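Local coordinates for tripartite motif-containing protein 65 (Homo sapiens, PDB 7JL4) that acts as an E3 ubiquitin ligase in innate immunity, autophagy and inflammation, this chain being its C-terminal PRY-SPRY (B30.2) domain, at residues Gly55-Gln61 / Leu93-Arg97. Numbering follows the deposited sequence.
Sequences GSFELWQ and LPRSR. Unlike the reference sequence in segment 93-97: Ser96 (reference Cys).
Arg95 lies across one face of the Phe57 ring, its CD 3.5 Å from the ring centroid and only 7° off the normal, a CH-pi contact. The bend at chi2 (-87°) folds the arginine back over the ring. Its CZ lies 4.7 Å from the Phe57 centroid in an off-centre cation-pi contact, with the guanidinium and ring planes 31° apart. Gln61 CB lies against the opposite face of the ring, away from its centre, while Pro94 O meets the ring edge.

Three direct hydrogen bonds join the two loops. Arg95 NE donates to Gly55 O (3.0 Å), which lies in the guanidinium plane; the bond is bent and tilted from the Gly55 carbonyl plane, yet restrains the guanidinium's rotation. Between the backbones, Glu58 N reaches Arg95 O at 2.8 Å. The Glu58 chain, extended beyond CG, passes alongside Ser96, and OE1 accepts a nearly straight bond from Arg97 N (3.2 Å) on its anti side, well out of the carboxylate plane. Water links Glu58 O to Arg97 NH1; Arg97 NE is held by Gly99 O.

Apolar packing completes the contact: Phe57 CZ lies 4.2 Å from Leu93 CD2, and both side chains rest on Val177 of strand 175-180. Leu59 CD2 meets the aliphatic part of Arg97, 3.9 Å from its CB. The arrangement is loop-to-loop packing beside the six-stranded sheet of the B30.2/SPRY beta-sandwich, joining the loops that precede strands 61-63 and 111-116.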
loop_
_atom_site.group_PDB
_atom_site.type_symbol
_atom_site.label_atom_id
_atom_site.label_comp_id
_atom_site.label_asym_id
_atom_site.label_seq_id
_atom_site.Cartn_x
_atom_site.Cartn_y
_atom_site.Cartn_z
ATOM N N GLY A 55 -4.758 -1.510 -19.273
ATOM C CA GLY A 55 -4.194 -0.868 -18.111
ATOM C C GLY A 55 -4.446 -1.582 -16.805
ATOM O O GLY A 55 -3.878 -1.187 -15.776
ATOM N N SER A 56 -5.281 -2.615 -16.798
ATOM C CA SER A 56 -5.565 -3.312 -15.561
ATOM C C SER A 56 -4.397 -4.226 -15.222
ATOM O O SER A 56 -3.799 -4.848 -16.108
ATOM C CB SER A 56 -6.863 -4.110 -15.670
ATOM O OG SER A 56 -6.855 -4.949 -16.807
ATOM N N PHE A 57 -4.062 -4.278 -13.937
ATOM C CA PHE A 57 -3.026 -5.193 -13.466
ATOM C C PHE A 57 -3.448 -6.637 -13.708
ATOM O O PHE A 57 -4.566 -7.033 -13.359
ATOM C CB PHE A 57 -2.766 -4.972 -11.974
ATOM C CG PHE A 57 -1.837 -3.825 -11.658
ATOM C CD1 PHE A 57 -0.464 -3.975 -11.785
ATOM C CD2 PHE A 57 -2.332 -2.622 -11.172
ATOM C CE1 PHE A 57 0.409 -2.953 -11.475
ATOM C CE2 PHE A 57 -1.474 -1.579 -10.855
ATOM C CZ PHE A 57 -0.097 -1.736 -11.012
ATOM N N GLU A 58 -2.561 -7.415 -14.347
ATOM C CA GLU A 58 -2.702 -8.869 -14.373
ATOM C C GLU A 58 -2.225 -9.483 -13.062
ATOM O O GLU A 58 -2.751 -10.512 -12.615
ATOM C CB GLU A 58 -1.908 -9.449 -15.550
ATOM C CG GLU A 58 -2.403 -8.984 -16.916
ATOM C CD GLU A 58 -1.585 -9.532 -18.068
ATOM O OE1 GLU A 58 -0.598 -10.261 -17.820
ATOM O OE2 GLU A 58 -1.931 -9.227 -19.228
ATOM N N LEU A 59 -1.215 -8.870 -12.456
ATOM C CA LEU A 59 -0.875 -9.111 -11.072
ATOM C C LEU A 59 -2.089 -8.847 -10.193
ATOM O O LEU A 59 -3.057 -8.221 -10.608
ATOM C CB LEU A 59 0.272 -8.192 -10.671
ATOM C CG LEU A 59 1.448 -8.430 -11.634
ATOM C CD1 LEU A 59 2.445 -7.280 -11.559
ATOM C CD2 LEU A 59 2.126 -9.744 -11.362
ATOM N N TRP A 60 -2.033 -9.323 -8.958
ATOM C CA TRP A 60 -3.149 -9.117 -8.029
ATOM C C TRP A 60 -2.980 -7.762 -7.340
ATOM O O TRP A 60 -2.785 -7.672 -6.125
ATOM C CB TRP A 60 -3.210 -10.260 -7.020
ATOM C CG TRP A 60 -3.499 -11.572 -7.657
ATOM C CD1 TRP A 60 -4.093 -11.768 -8.862
ATOM C CD2 TRP A 60 -3.209 -12.877 -7.129
ATOM N NE1 TRP A 60 -4.194 -13.118 -9.126
ATOM C CE2 TRP A 60 -3.648 -13.818 -8.081
ATOM C CE3 TRP A 60 -2.612 -13.339 -5.949
ATOM C CZ2 TRP A 60 -3.528 -15.202 -7.885
ATOM C CZ3 TRP A 60 -2.476 -14.716 -5.764
ATOM C CH2 TRP A 60 -2.940 -15.625 -6.725
ATOM N N GLN A 61 -3.090 -6.688 -8.143
ATOM C CA GLN A 61 -2.713 -5.350 -7.688
ATOM C C GLN A 61 -3.710 -4.284 -8.143
ATOM O O GLN A 61 -4.516 -4.473 -9.065
ATOM C CB GLN A 61 -1.296 -4.955 -8.167
ATOM C CG GLN A 61 -0.203 -5.832 -7.526
ATOM C CD GLN A 61 1.190 -5.627 -8.098
ATOM O OE1 GLN A 61 1.481 -4.656 -8.814
ATOM N NE2 GLN A 61 2.055 -6.557 -7.804
ATOM N N LEU A 93 5.889 0.911 -13.441
ATOM C CA LEU A 93 5.691 -0.402 -12.842
ATOM C C LEU A 93 4.913 -1.300 -13.800
ATOM O O LEU A 93 3.832 -0.910 -14.259
ATOM C CB LEU A 93 4.957 -0.291 -11.508
ATOM C CG LEU A 93 4.740 -1.604 -10.755
ATOM C CD1 LEU A 93 6.076 -2.174 -10.262
ATOM C CD2 LEU A 93 3.784 -1.415 -9.577
ATOM N N PRO A 94 5.431 -2.478 -14.150
ATOM C CA PRO A 94 4.720 -3.337 -15.106
ATOM C C PRO A 94 3.384 -3.841 -14.567
ATOM O O PRO A 94 3.225 -4.128 -13.381
ATOM C CB PRO A 94 5.700 -4.497 -15.338
ATOM C CG PRO A 94 7.050 -3.928 -14.985
ATOM C CD PRO A 94 6.775 -2.992 -13.839
ATOM N N ARG A 95 2.421 -3.965 -15.480
ATOM C CA ARG A 95 1.097 -4.487 -15.170
ATOM C C ARG A 95 0.963 -5.983 -15.450
ATOM O O ARG A 95 0.067 -6.626 -14.890
ATOM C CB ARG A 95 0.037 -3.737 -15.994
ATOM C CG ARG A 95 0.044 -2.213 -15.852
ATOM C CD ARG A 95 -0.801 -1.768 -14.696
ATOM N NE ARG A 95 -1.180 -0.367 -14.808
ATOM C CZ ARG A 95 -0.390 0.655 -14.496
ATOM N NH1 ARG A 95 -0.835 1.903 -14.644
ATOM N NH2 ARG A 95 0.831 0.434 -14.008
ATOM N N SER A 96 1.823 -6.549 -16.294
ATOM C CA SER A 96 1.674 -7.930 -16.726
ATOM C C SER A 96 2.293 -8.896 -15.730
ATOM O O SER A 96 3.237 -8.573 -15.007
ATOM C CB SER A 96 2.319 -8.158 -18.094
ATOM O OG SER A 96 3.608 -7.572 -18.147
ATOM N N ARG A 97 1.745 -10.100 -15.716
ATOM C CA ARG A 97 2.286 -11.230 -14.987
ATOM C C ARG A 97 3.039 -12.104 -15.983
ATOM O O ARG A 97 2.447 -12.956 -16.642
ATOM C CB ARG A 97 1.170 -12.034 -14.361
ATOM C CG ARG A 97 1.691 -13.202 -13.573
ATOM C CD ARG A 97 0.531 -13.929 -13.008
ATOM N NE ARG A 97 0.922 -15.136 -12.305
ATOM C CZ ARG A 97 0.042 -15.933 -11.718
ATOM N NH1 ARG A 97 -1.254 -15.642 -11.808
ATOM N NH2 ARG A 97 0.442 -17.018 -11.079
HETATM O O HOH W 1 -2.820 -13.741 -12.977
#